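Local coordinates for protein beta-glycosidase (Bacteroides caccae, PDB 6T2R) that belongs to glycoside hydrolase family 16 and probably acts as an endo-acting O-glycanase that helps a gut bacterium begin the breakdown of mucin, at residues H161-Y164 with T165-G169; P181-P184 with E185-N188; V192-P196 with D197-F201; P130-T133 with D134-S137; G169-N173 with P174-N178. One frame throughout, in Å; residues are numbered along the deposited sequence.

Contact 1. Residues H161-Y164 with T165-G169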
loop_
_atom_site.group_PDB
_atom_site.type_symbol
_atom_site.label_atom_id
_atom_site.label_comp_id
_atom_site.label_asym_id
_atom_site.label_seq_id
_atom_site.Cartn_x
_atom_site.Cartn_y
_atom_site.Cartn_z
ATOM N N HIS A 161 -10.580 4.326 3.516
ATOM C CA HIS A 161 -11.686 3.736 4.311
ATOM C C HIS A 161 -11.599 4.283 5.732
ATOM O O HIS A 161 -10.440 4.498 6.238
ATOM C CB HIS A 161 -11.562 2.212 4.298
ATOM C CG HIS A 161 -11.426 1.702 2.928
ATOM N ND1 HIS A 161 -12.518 1.459 2.154
ATOM C CD2 HIS A 161 -10.338 1.441 2.176
ATOM C CE1 HIS A 161 -12.111 1.015 0.978
ATOM N NE2 HIS A 161 -10.791 1.021 0.963
ATOM N N SER A 162 -12.749 4.451 6.367
ATOM C CA SER A 162 -12.847 4.978 7.742
ATOM C C SER A 162 -14.148 4.516 8.398
ATOM O O SER A 162 -14.979 3.958 7.729
ATOM C CB SER A 162 -12.807 6.481 7.690
ATOM O OG SER A 162 -13.963 7.007 7.034
ATOM N N HIS A 163 -14.372 4.923 9.639
ATOM C CA HIS A 163 -15.695 4.817 10.314
ATOM C C HIS A 163 -16.749 5.489 9.434
ATOM O O HIS A 163 -17.849 4.971 9.288
ATOM C CB HIS A 163 -15.601 5.463 11.685
ATOM C CG HIS A 163 -16.889 5.644 12.389
ATOM N ND1 HIS A 163 -17.546 4.589 12.955
ATOM C CD2 HIS A 163 -17.629 6.755 12.621
ATOM C CE1 HIS A 163 -18.632 5.056 13.540
ATOM N NE2 HIS A 163 -18.720 6.376 13.338
ATOM N N TYR A 164 -16.396 6.612 8.846
ATOM C CA TYR A 164 -17.333 7.475 8.096
ATOM C C TYR A 164 -17.692 6.787 6.780
ATOM O O TYR A 164 -18.874 6.720 6.494
ATOM C CB TYR A 164 -16.682 8.850 7.932
ATOM C CG TYR A 164 -17.492 9.908 7.227
ATOM C CD1 TYR A 164 -17.375 10.077 5.858
ATOM C CD2 TYR A 164 -18.284 10.804 7.934
ATOM C CE1 TYR A 164 -18.040 11.095 5.199
ATOM C CE2 TYR A 164 -18.972 11.818 7.286
ATOM C CZ TYR A 164 -18.860 11.953 5.910
ATOM O OH TYR A 164 -19.477 12.971 5.249
ATOM N N THR A 165 -16.706 6.287 6.024
ATOM C CA THR A 165 -16.947 5.694 4.701
ATOM C C THR A 165 -17.594 4.330 4.863
ATOM O O THR A 165 -18.459 4.011 4.058
ATOM C CB THR A 165 -15.668 5.545 3.878
ATOM O OG1 THR A 165 -14.846 4.548 4.493
ATOM C CG2 THR A 165 -14.955 6.867 3.686
ATOM N N TYR A 166 -17.113 3.528 5.798
ATOM C CA TYR A 166 -17.474 2.097 5.916
ATOM C C TYR A 166 -18.594 1.918 6.957
ATOM O O TYR A 166 -19.680 1.482 6.607
ATOM C CB TYR A 166 -16.242 1.255 6.247
ATOM C CG TYR A 166 -16.507 -0.225 6.292
ATOM C CD1 TYR A 166 -16.479 -1.010 5.147
ATOM C CD2 TYR A 166 -16.769 -0.851 7.505
ATOM C CE1 TYR A 166 -16.712 -2.378 5.212
ATOM C CE2 TYR A 166 -17.014 -2.210 7.583
ATOM C CZ TYR A 166 -16.994 -2.969 6.430
ATOM O OH TYR A 166 -17.202 -4.305 6.543
ATOM N N THR A 167 -18.363 2.199 8.229
ATOM C CA THR A 167 -19.398 1.962 9.271
ATOM C C THR A 167 -20.644 2.848 9.042
ATOM O O THR A 167 -21.759 2.308 9.114
ATOM C CB THR A 167 -18.813 2.091 10.676
ATOM O OG1 THR A 167 -17.604 1.335 10.736
ATOM C CG2 THR A 167 -19.778 1.590 11.722
ATOM N N LEU A 168 -20.504 4.147 8.766
ATOM C CA LEU A 168 -21.681 5.024 8.532
ATOM C C LEU A 168 -22.155 4.971 7.077
ATOM O O LEU A 168 -23.254 5.476 6.814
ATOM C CB LEU A 168 -21.318 6.446 8.906
ATOM C CG LEU A 168 -20.826 6.612 10.338
ATOM C CD1 LEU A 168 -20.575 8.086 10.652
ATOM C CD2 LEU A 168 -21.840 6.018 11.313
ATOM N N GLY A 169 -21.355 4.427 6.159
ATOM C CA GLY A 169 -21.787 4.220 4.767
ATOM C C GLY A 169 -21.652 5.473 3.907
ATOM O O GLY A 169 -22.106 5.453 2.791
HETATM O O HOH W 1 -16.306 2.187 12.726
#
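Leu168 lies over one face of the His163 imidazole, its CG 4.0 Å from the ring centroid and 28° off the normal, a CH-pi contact; at the ring's edge and in its plane, a water joins His163 ND1 to Thr167 OG1. Thr167 CB meets the same ring obliquely, 3.6 Å from ND1. A chi1 of 170° sets the imidazole beside its own carbonyl carbon and carries it forward along the turn, toward Thr167 and Leu168. The second flat group, the Tyr164 phenol, brushes Leu168 CD1 obliquely, while its hydroxyl bonds to Asn173 O.

Polar exchange opens the short helix 163-167. Ser162 OG, at the N-cap, takes the Thr165 N-H (3.0 Å), and Thr165 OG1 takes Ser162 N-H in return (2.8 Å): a capping box. Tyr166 N reaches Ser162 O at 2.9 Å and Leu168 N reaches His163 O at 2.8 Å, the latter a wide, pi-type closure, before Gly169 leaves the helix with positive phi.

Ser162 thus caps the helix start while Thr165 fixes the N-cap residue, and side-chain and backbone bonds share the closure. Water on ND1 and carbon over the face probably limit rotation of the His163 ring.

Contact 2. Residues P181-P184 with E185-N188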
loop_
_atom_site.group_PDB
_atom_site.type_symbol
_atom_site.label_atom_id
_atom_site.label_comp_id
_atom_site.label_asym_id
_atom_site.label_seq_id
_atom_site.Cartn_x
_atom_site.Cartn_y
_atom_site.Cartn_z
ATOM N N PRO A 181 -5.642 5.839 -15.041
ATOM C CA PRO A 181 -4.935 4.906 -15.908
ATOM C C PRO A 181 -3.463 4.823 -15.503
ATOM O O PRO A 181 -2.933 5.831 -15.000
ATOM C CB PRO A 181 -5.071 5.482 -17.340
ATOM C CG PRO A 181 -6.189 6.522 -17.232
ATOM C CD PRO A 181 -6.178 6.989 -15.785
ATOM N N ILE A 182 -2.866 3.672 -15.815
ATOM C CA ILE A 182 -1.406 3.418 -15.685
ATOM C C ILE A 182 -0.841 2.911 -17.020
ATOM O O ILE A 182 -1.613 2.534 -17.904
ATOM C CB ILE A 182 -1.146 2.415 -14.540
ATOM C CG1 ILE A 182 -1.773 1.053 -14.824
ATOM C CG2 ILE A 182 -1.633 2.979 -13.202
ATOM C CD1 ILE A 182 -1.198 -0.045 -13.979
ATOM N N ASN A 183 0.484 2.883 -17.127
ATOM C CA ASN A 183 1.212 2.130 -18.175
ATOM C C ASN A 183 1.395 0.728 -17.625
ATOM O O ASN A 183 2.310 0.497 -16.858
ATOM C CB ASN A 183 2.537 2.814 -18.516
ATOM C CG ASN A 183 2.336 4.259 -18.890
ATOM O OD1 ASN A 183 2.873 5.151 -18.245
ATOM N ND2 ASN A 183 1.502 4.498 -19.884
ATOM N N PRO A 184 0.500 -0.227 -17.940
ATOM C CA PRO A 184 0.412 -1.484 -17.194
ATOM C C PRO A 184 1.636 -2.402 -17.324
ATOM O O PRO A 184 1.861 -3.229 -16.435
ATOM C CB PRO A 184 -0.870 -2.160 -17.741
ATOM C CG PRO A 184 -1.059 -1.564 -19.114
ATOM C CD PRO A 184 -0.471 -0.155 -19.044
ATOM N N GLU A 185 2.405 -2.239 -18.406
ATOM C CA GLU A 185 3.602 -3.076 -18.684
ATOM C C GLU A 185 4.850 -2.353 -18.137
ATOM O O GLU A 185 5.896 -2.981 -18.107
ATOM C CB GLU A 185 3.687 -3.439 -20.183
ATOM C CG GLU A 185 2.459 -4.186 -20.781
ATOM C CD GLU A 185 1.677 -5.248 -19.973
ATOM O OE1 GLU A 185 2.280 -6.088 -19.256
ATOM O OE2 GLU A 185 0.423 -5.267 -20.069
ATOM N N ASP A 186 4.738 -1.115 -17.657
ATOM C CA ASP A 186 5.905 -0.321 -17.168
ATOM C C ASP A 186 5.902 -0.150 -15.642
ATOM O O ASP A 186 4.883 -0.427 -14.974
ATOM C CB ASP A 186 5.925 1.087 -17.792
ATOM C CG ASP A 186 6.015 1.086 -19.312
ATOM O OD1 ASP A 186 6.341 0.048 -19.854
ATOM O OD2 ASP A 186 5.733 2.117 -19.931
ATOM N N PHE A 187 7.008 0.366 -15.120
ATOM C CA PHE A 187 7.059 0.906 -13.748
ATOM C C PHE A 187 6.159 2.144 -13.697
ATOM O O PHE A 187 6.112 2.939 -14.655
ATOM C CB PHE A 187 8.478 1.268 -13.308
ATOM C CG PHE A 187 9.329 0.079 -12.938
ATOM C CD1 PHE A 187 9.248 -0.480 -11.664
ATOM C CD2 PHE A 187 10.238 -0.456 -13.838
ATOM C CE1 PHE A 187 10.009 -1.586 -11.323
ATOM C CE2 PHE A 187 11.012 -1.543 -13.477
ATOM C CZ PHE A 187 10.881 -2.126 -12.239
ATOM N N ASN A 188 5.454 2.306 -12.585
ATOM C CA ASN A 188 4.660 3.518 -12.314
ATOM C C ASN A 188 4.980 3.902 -10.881
ATOM O O ASN A 188 5.346 3.007 -10.086
ATOM C CB ASN A 188 3.190 3.242 -12.544
ATOM C CG ASN A 188 2.871 2.821 -13.965
ATOM O OD1 ASN A 188 2.606 3.667 -14.798
ATOM N ND2 ASN A 188 2.806 1.519 -14.231
HETATM O O HOH W 2 5.091 4.904 -16.439
HETATM O O HOH W 3 3.156 -2.005 -14.359
#
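Asn183 and Asn188 set their side chains at about a right angle, yet their amide planes are only 25° apart, and the Asn188 amide grips the backbone of Asn183 at two points. Its OD1 accepts from Asn183 N at 3.2 Å, the donor tilted from the carbonyl plane. Its ND2 gives a nearly straight bond (170°) to Asn183 O at 2.9 Å, with that oxygen lying in the plane of the Asn188 amide. One carboxamide therefore satisfies both the N-H and the C=O of a single residue.

The same Asn183 O closes a type I beta turn by accepting Asp186 N at 3.0 Å. The two donors come from opposite faces of the carbonyl plane. Asp186 crosses Asn183 obliquely, the carboxylate and amide planes 46° apart, and sets OD2 3.6 Å from Asn183 CB. A water lies within bonding distance of Asn183 OD1 (2.9 Å) and Phe187 O (2.8 Å), but it cannot serve every acceptor around it at once. A second water bridges the carbonyls of Pro184 and Asp186.

The turn links strand 177-181 to strand 187-195. Asn188 OD1 also bonds to Asn204 ND2, so this buried amide is held from several directions and its flip state is defined by the donors and acceptors it meets; the outer carboxylates of Glu185 and Asp186, by contrast, are exposed and probably remain ionised.

Contact 3. Residues V192-P196 with D197-F201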
loop_
_atom_site.group_PDB
_atom_site.type_symbol
_atom_site.label_atom_id
_atom_site.label_comp_id
_atom_site.label_asym_id
_atom_site.label_seq_id
_atom_site.Cartn_x
_atom_site.Cartn_y
_atom_site.Cartn_z
ATOM N N VAL A 192 0.840 9.102 -2.177
ATOM C CA VAL A 192 -0.164 9.845 -1.382
ATOM C C VAL A 192 0.607 10.905 -0.601
ATOM O O VAL A 192 1.751 10.581 -0.161
ATOM C CB VAL A 192 -0.984 8.914 -0.472
ATOM C CG1 VAL A 192 -0.149 8.305 0.680
ATOM C CG2 VAL A 192 -2.238 9.630 0.046
ATOM N N ASP A 193 0.027 12.094 -0.484
ATOM C CA ASP A 193 0.524 13.195 0.377
ATOM C C ASP A 193 -0.451 13.366 1.541
ATOM O O ASP A 193 -1.717 13.458 1.274
ATOM C CB ASP A 193 0.642 14.501 -0.411
ATOM C CG ASP A 193 1.598 14.451 -1.600
ATOM O OD1 ASP A 193 2.418 13.478 -1.685
ATOM O OD2 ASP A 193 1.519 15.388 -2.440
ATOM N N PHE A 194 0.083 13.354 2.772
ATOM C CA PHE A 194 -0.672 13.602 4.026
ATOM C C PHE A 194 -0.545 15.076 4.409
ATOM O O PHE A 194 0.593 15.549 4.604
ATOM C CB PHE A 194 -0.135 12.761 5.175
ATOM C CG PHE A 194 -0.423 11.281 5.085
ATOM C CD1 PHE A 194 0.342 10.452 4.269
ATOM C CD2 PHE A 194 -1.426 10.708 5.846
ATOM C CE1 PHE A 194 0.106 9.090 4.205
ATOM C CE2 PHE A 194 -1.645 9.341 5.794
ATOM C CZ PHE A 194 -0.889 8.537 4.971
ATOM N N TRP A 195 -1.679 15.777 4.483
ATOM C CA TRP A 195 -1.780 17.145 5.051
ATOM C C TRP A 195 -2.823 17.148 6.164
ATOM O O TRP A 195 -3.690 16.262 6.214
ATOM C CB TRP A 195 -2.122 18.173 3.972
ATOM C CG TRP A 195 -1.229 18.137 2.762
ATOM C CD1 TRP A 195 -1.565 17.727 1.503
ATOM C CD2 TRP A 195 0.148 18.552 2.688
ATOM N NE1 TRP A 195 -0.513 17.890 0.648
ATOM C CE2 TRP A 195 0.555 18.393 1.348
ATOM C CE3 TRP A 195 1.041 19.100 3.599
ATOM C CZ2 TRP A 195 1.830 18.734 0.908
ATOM C CZ3 TRP A 195 2.307 19.430 3.165
ATOM C CH2 TRP A 195 2.692 19.249 1.840
ATOM N N PRO A 196 -2.794 18.169 7.045
ATOM C CA PRO A 196 -3.768 18.284 8.129
ATOM C C PRO A 196 -5.222 18.240 7.655
ATOM O O PRO A 196 -6.035 17.685 8.367
ATOM C CB PRO A 196 -3.446 19.638 8.780
ATOM C CG PRO A 196 -1.943 19.787 8.509
ATOM C CD PRO A 196 -1.799 19.254 7.095
ATOM N N ASP A 197 -5.513 18.781 6.470
ATOM C CA ASP A 197 -6.906 19.008 6.015
ATOM C C ASP A 197 -7.253 18.121 4.818
ATOM O O ASP A 197 -8.335 18.329 4.255
ATOM C CB ASP A 197 -7.094 20.453 5.596
ATOM C CG ASP A 197 -6.502 20.741 4.219
ATOM O OD1 ASP A 197 -5.373 20.314 3.939
ATOM O OD2 ASP A 197 -7.165 21.414 3.450
ATOM N N SER A 198 -6.372 17.226 4.378
ATOM C CA SER A 198 -6.580 16.502 3.098
ATOM C C SER A 198 -5.491 15.469 2.841
ATOM O O SER A 198 -4.330 15.670 3.274
ATOM C CB SER A 198 -6.641 17.448 1.943
ATOM O OG SER A 198 -5.405 18.155 1.860
ATOM N N LEU A 199 -5.859 14.436 2.086
ATOM C CA LEU A 199 -4.913 13.504 1.446
ATOM C C LEU A 199 -4.949 13.796 -0.057
ATOM O O LEU A 199 -6.049 14.031 -0.556
ATOM C CB LEU A 199 -5.299 12.051 1.730
ATOM C CG LEU A 199 -5.451 11.626 3.191
ATOM C CD1 LEU A 199 -5.657 10.104 3.267
ATOM C CD2 LEU A 199 -4.270 12.067 4.054
ATOM N N VAL A 200 -3.800 13.769 -0.738
ATOM C CA VAL A 200 -3.717 13.938 -2.221
ATOM C C VAL A 200 -2.994 12.726 -2.812
ATOM O O VAL A 200 -1.838 12.487 -2.409
ATOM C CB VAL A 200 -2.984 15.225 -2.624
ATOM C CG1 VAL A 200 -3.024 15.399 -4.131
ATOM C CG2 VAL A 200 -3.524 16.463 -1.896
ATOM N N PHE A 201 -3.676 12.013 -3.721
ATOM C CA PHE A 201 -3.203 10.772 -4.389
ATOM C C PHE A 201 -2.636 11.110 -5.761
ATOM O O PHE A 201 -3.246 11.902 -6.473
ATOM C CB PHE A 201 -4.346 9.773 -4.508
ATOM C CG PHE A 201 -4.779 9.196 -3.182
ATOM C CD1 PHE A 201 -4.166 8.066 -2.643
ATOM C CD2 PHE A 201 -5.801 9.783 -2.467
ATOM C CE1 PHE A 201 -4.569 7.542 -1.418
ATOM C CE2 PHE A 201 -6.211 9.256 -1.249
ATOM C CZ PHE A 201 -5.613 8.134 -0.732
#
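Val192 turns CG2 anti to its backbone N while Phe201 sets CG anti to its carbonyl carbon (chi1 -69°), and the two side chains run side by side in the same direction. CG2 comes to rest over one face of the Phe201 ring, 3.7 Å from the centroid and 20° off the normal, a CH-pi contact displaced toward the rim. In the next pair on that face, Leu199 CD2 meets Phe194 CD2 at 3.6 Å, approaching the ring obliquely.

Strands 187-195 and 198-203 form an antiparallel beta hairpin, part of the beta-jelly-roll sandwich typical of family 16, with a type I turn from Trp195 to Ser198. Asp193 and Val200 are a hydrogen-bonded pair, Asp193 N reaching Val200 O at 2.7 Å and Val200 N reaching Asp193 O at 2.9 Å. Nearer the turn, Trp195 N to Ser198 O is 2.9 Å, whereas the return bond is weak.

On the other face, Val200 CG2 stands at the edge of the Trp195 indole, 4.1 Å from CD1, and the carboxylate of Asp193 makes a salt bridge to Arg109. Within the turn, Ser198 OG donates to Asp197 OD1 from above the carboxylate plane. The Val192 and Phe201 side chains also pack on Val144 of strand 143-145.

Contact 4. Residues P130-T133 with D134-S137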
loop_
_atom_site.group_PDB
_atom_site.type_symbol
_atom_site.label_atom_id
_atom_site.label_comp_id
_atom_site.label_asym_id
_atom_site.label_seq_id
_atom_site.Cartn_x
_atom_site.Cartn_y
_atom_site.Cartn_z
ATOM N N PRO A 130 -2.777 2.441 10.643
ATOM C CA PRO A 130 -2.173 3.066 11.818
ATOM C C PRO A 130 -1.046 2.222 12.405
ATOM O O PRO A 130 -1.214 1.018 12.585
ATOM C CB PRO A 130 -3.338 3.223 12.809
ATOM C CG PRO A 130 -4.570 3.188 11.906
ATOM C CD PRO A 130 -4.217 2.233 10.788
ATOM N N TYR A 131 0.092 2.885 12.641
ATOM C CA TYR A 131 1.312 2.306 13.248
ATOM C C TYR A 131 0.972 1.814 14.653
ATOM O O TYR A 131 1.405 0.725 15.032
ATOM C CB TYR A 131 2.444 3.336 13.338
ATOM C CG TYR A 131 3.727 2.701 13.800
ATOM C CD1 TYR A 131 4.540 2.001 12.909
ATOM C CD2 TYR A 131 4.065 2.728 15.144
ATOM C CE1 TYR A 131 5.679 1.351 13.346
ATOM C CE2 TYR A 131 5.222 2.126 15.591
ATOM C CZ TYR A 131 6.023 1.428 14.692
ATOM O OH TYR A 131 7.131 0.794 15.178
ATOM N N GLU A 132 0.212 2.604 15.401
ATOM C CA GLU A 132 -0.111 2.299 16.827
ATOM C C GLU A 132 -1.264 1.271 16.890
ATOM O O GLU A 132 -2.428 1.673 17.064
ATOM C CB GLU A 132 -0.427 3.600 17.552
ATOM C CG GLU A 132 0.737 4.575 17.579
ATOM C CD GLU A 132 0.280 6.013 17.766
ATOM O OE1 GLU A 132 0.571 6.541 18.817
ATOM O OE2 GLU A 132 -0.395 6.588 16.876
ATOM N N THR A 133 -0.949 -0.017 16.741
ATOM C CA THR A 133 -1.962 -1.078 16.543
ATOM C C THR A 133 -2.713 -1.370 17.844
ATOM O O THR A 133 -3.743 -2.004 17.757
ATOM C CB THR A 133 -1.323 -2.346 15.972
ATOM O OG1 THR A 133 -0.335 -2.768 16.897
ATOM C CG2 THR A 133 -0.694 -2.111 14.623
ATOM N N ASP A 134 -2.188 -0.996 19.005
ATOM C CA ASP A 134 -2.907 -1.221 20.295
ATOM C C ASP A 134 -3.679 0.038 20.697
ATOM O O ASP A 134 -4.177 0.076 21.838
ATOM C CB ASP A 134 -1.960 -1.715 21.388
ATOM C CG ASP A 134 -0.836 -0.744 21.657
ATOM O OD1 ASP A 134 -0.689 0.204 20.859
ATOM O OD2 ASP A 134 -0.107 -0.956 22.647
ATOM N N LYS A 135 -3.872 0.961 19.751
ATOM C CA LYS A 135 -4.504 2.284 20.000
ATOM C C LYS A 135 -5.637 2.586 19.014
ATOM O O LYS A 135 -6.501 3.448 19.337
ATOM C CB LYS A 135 -3.475 3.403 19.880
ATOM C CG LYS A 135 -3.918 4.703 20.530
ATOM C CD LYS A 135 -2.965 5.874 20.361
ATOM C CE LYS A 135 -3.607 7.189 20.769
ATOM N NZ LYS A 135 -2.683 8.311 20.478
ATOM N N TYR A 136 -5.637 1.930 17.866
ATOM C CA TYR A 136 -6.614 2.188 16.791
ATOM C C TYR A 136 -7.184 0.845 16.343
ATOM O O TYR A 136 -6.478 -0.212 16.378
ATOM C CB TYR A 136 -6.012 3.030 15.649
ATOM C CG TYR A 136 -5.613 4.415 16.062
ATOM C CD1 TYR A 136 -6.577 5.408 16.258
ATOM C CD2 TYR A 136 -4.292 4.705 16.355
ATOM C CE1 TYR A 136 -6.229 6.660 16.709
ATOM C CE2 TYR A 136 -3.919 5.962 16.789
ATOM C CZ TYR A 136 -4.890 6.931 16.967
ATOM O OH TYR A 136 -4.518 8.169 17.388
ATOM N N SER A 137 -8.462 0.903 16.002
ATOM C CA SER A 137 -9.261 -0.196 15.406
ATOM C C SER A 137 -9.359 0.008 13.881
ATOM O O SER A 137 -8.944 1.058 13.397
ATOM C CB SER A 137 -10.645 -0.215 16.019
ATOM O OG SER A 137 -11.314 1.037 15.789
HETATM O O HOH W 4 -1.778 8.550 17.603
#
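Glu132 lies alongside both Lys135 and Tyr136, and its chain can be followed outward past them. Its CB sits 3.8 Å from Lys135 CB and also approaches Tyr136 CD2. CG stands anti to the carbonyl carbon (chi1 -62°), and beyond it the chain is extended, carrying the carboxylate out along the lysine. There OE1 comes near Lys135 CD, while Lys135 NZ is 4.1 Å from OE1, opposite charges close together but beyond a salt bridge. The other oxygen, OE2, lies at the edge of the Tyr136 ring, near its plane and 3.6 Å from CE2; the carboxylate and ring planes are 53° apart.

From the end of strand 125-130 the chain here enters the loop that leads to strand 143-145. Glu132 is the centre of an inverse gamma turn, and its carbonyl oxygen then accepts Lys135 N at 3.1 Å, the donor well above the carbonyl plane, with a weak second bond from Tyr136 N.

A water completes the outer end. It donates to Glu132 OE2, accepts from Lys135 NZ at 3.0 Å, and meets Tyr136 OH at 2.8 Å, so the three polar ends share one molecule. The positive charge of the lysine, though not in direct contact, probably favours the ionised carboxylate. Behind the charged end, Pro130 CB packs 3.9 Å from Tyr136 CB and meets the ring obliquely. Pro130 and Tyr136 both also touch Ile226 in another loop.

Contact 5. Residues G169-N173 with P174-N178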
loop_
_atom_site.group_PDB
_atom_site.type_symbol
_atom_site.label_atom_id
_atom_site.label_comp_id
_atom_site.label_asym_id
_atom_site.label_seq_id
_atom_site.Cartn_x
_atom_site.Cartn_y
_atom_site.Cartn_z
ATOM N N GLY A 169 -21.355 4.427 6.159
ATOM C CA GLY A 169 -21.787 4.220 4.767
ATOM C C GLY A 169 -21.652 5.473 3.907
ATOM O O GLY A 169 -22.106 5.453 2.791
ATOM N N ILE A 170 -20.959 6.512 4.353
ATOM C CA ILE A 170 -20.891 7.765 3.567
ATOM C C ILE A 170 -19.634 7.747 2.677
ATOM O O ILE A 170 -18.608 8.352 3.061
ATOM C CB ILE A 170 -20.998 8.960 4.528
ATOM C CG1 ILE A 170 -22.202 8.827 5.466
ATOM C CG2 ILE A 170 -21.093 10.231 3.731
ATOM C CD1 ILE A 170 -22.066 9.554 6.793
ATOM N N GLU A 171 -19.723 7.091 1.521
ATOM C CA GLU A 171 -18.595 6.781 0.591
ATOM C C GLU A 171 -18.369 7.892 -0.446
ATOM O O GLU A 171 -17.274 7.931 -1.013
ATOM C CB GLU A 171 -18.892 5.550 -0.272
ATOM C CG GLU A 171 -19.198 4.313 0.508
ATOM C CD GLU A 171 -19.399 3.108 -0.392
ATOM O OE1 GLU A 171 -19.983 3.284 -1.488
ATOM O OE2 GLU A 171 -18.964 2.000 -0.005
ATOM N N ASN A 172 -19.406 8.664 -0.762
ATOM C CA ASN A 172 -19.450 9.566 -1.939
ATOM C C ASN A 172 -19.516 11.054 -1.564
ATOM O O ASN A 172 -19.518 11.851 -2.512
ATOM C CB ASN A 172 -20.647 9.213 -2.822
ATOM C CG ASN A 172 -20.572 7.781 -3.301
ATOM O OD1 ASN A 172 -19.591 7.393 -3.923
ATOM N ND2 ASN A 172 -21.615 7.010 -3.052
ATOM N N ASN A 173 -19.592 11.448 -0.284
ATOM C CA ASN A 173 -19.652 12.879 0.110
ATOM C C ASN A 173 -18.739 13.116 1.308
ATOM O O ASN A 173 -19.203 13.189 2.450
ATOM C CB ASN A 173 -21.085 13.292 0.450
ATOM C CG ASN A 173 -22.064 12.827 -0.600
ATOM O OD1 ASN A 173 -22.454 11.657 -0.614
ATOM N ND2 ASN A 173 -22.421 13.714 -1.502
ATOM N N PRO A 174 -17.415 13.270 1.121
ATOM C CA PRO A 174 -16.800 13.338 -0.206
ATOM C C PRO A 174 -16.425 11.984 -0.800
ATOM O O PRO A 174 -16.398 11.008 -0.063
ATOM C CB PRO A 174 -15.527 14.139 0.058
ATOM C CG PRO A 174 -15.175 13.811 1.506
ATOM C CD PRO A 174 -16.466 13.474 2.215
ATOM N N LYS A 175 -16.137 11.968 -2.103
ATOM C CA LYS A 175 -15.791 10.738 -2.875
ATOM C C LYS A 175 -14.564 10.088 -2.208
ATOM O O LYS A 175 -13.543 10.751 -2.077
ATOM C CB LYS A 175 -15.527 11.115 -4.338
ATOM C CG LYS A 175 -15.965 10.095 -5.378
ATOM C CD LYS A 175 -15.874 10.597 -6.814
ATOM C CE LYS A 175 -14.447 10.637 -7.318
ATOM N NZ LYS A 175 -14.392 11.219 -8.677
ATOM N N HIS A 176 -14.661 8.842 -1.774
ATOM C CA HIS A 176 -13.606 8.186 -0.972
ATOM C C HIS A 176 -12.570 7.482 -1.855
ATOM O O HIS A 176 -11.544 7.012 -1.289
ATOM C CB HIS A 176 -14.241 7.223 0.028
ATOM C CG HIS A 176 -14.648 5.916 -0.559
ATOM N ND1 HIS A 176 -14.199 4.727 -0.056
ATOM C CD2 HIS A 176 -15.465 5.613 -1.588
ATOM C CE1 HIS A 176 -14.725 3.750 -0.762
ATOM N NE2 HIS A 176 -15.497 4.261 -1.700
ATOM N N GLY A 177 -12.797 7.420 -3.162
ATOM C CA GLY A 177 -11.899 6.705 -4.086
ATOM C C GLY A 177 -12.006 7.174 -5.526
ATOM O O GLY A 177 -12.962 7.840 -5.873
ATOM N N ASN A 178 -10.991 6.888 -6.326
ATOM C CA ASN A 178 -11.020 7.201 -7.769
ATOM C C ASN A 178 -9.989 6.328 -8.483
ATOM O O ASN A 178 -8.933 6.041 -7.909
ATOM C CB ASN A 178 -10.769 8.699 -7.998
ATOM C CG ASN A 178 -11.307 9.172 -9.329
ATOM O OD1 ASN A 178 -12.412 8.829 -9.666
ATOM N ND2 ASN A 178 -10.538 9.951 -10.075
HETATM O O HOH W 5 -16.287 9.925 2.292
#
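Glu171 and His176 meet across a tight bend, and with Pro174 between them they bury the most surface here. Glu171 O accepts His176 N at 2.9 Å, a bond bent at the hydrogen (134°). The histidine holds CG between its backbone N and carbonyl carbon (chi1 79°), which folds the imidazole back over the bend: CD2 lies 3.7 Å from Glu171 CB, and Glu171 CG stands over one ring face, offset toward the rim. The Glu171 carboxylate runs on beside the ring, with OE2 4.5 Å from His176 NE2; a carboxylate at this distance would tend to stabilise a protonated ring if one formed.

The reversal includes a cis peptide bond before Pro174, which brings the CA atoms of Asn173 and Pro174 to 2.9 Å. The Pro174 carbonyl O takes a hydrogen from a water at 2.6 Å that also donates to Ile170 O. Ile170 itself is the centre of an inverse gamma turn.

The bend carries the chain from helix 163-167 into strand 177-181. His176 ND1 bonds to Val160 O of strand 155-161, the antiparallel partner of that strand, while Pro174 packs against Tyr164 of the helix and Tyr211 of strand 206-212.

Along the chain the order is contact 4, contact 1, contact 5, contact 2 and contact 3, all within the family 16 range. Contacts 1 and 5 share Gly169, their centres 9 Å apart, and together form one connection between strands 155-161 and 177-181, with Tyr164 tying the helix to the following bend. Strand 177-181 then runs to contact 2, whose centre is 25 Å from that of contact 5, and strand 187-195 returns to contact 3, 23 Å from contact 2. Contacts 2 and 3 are thus turns between successive strands. Contact 4 begins a longer loop on the opposite side of the chain's centre from contact 2, their centres 33 Å apart. Each connection of this antiparallel framework carries local bonds.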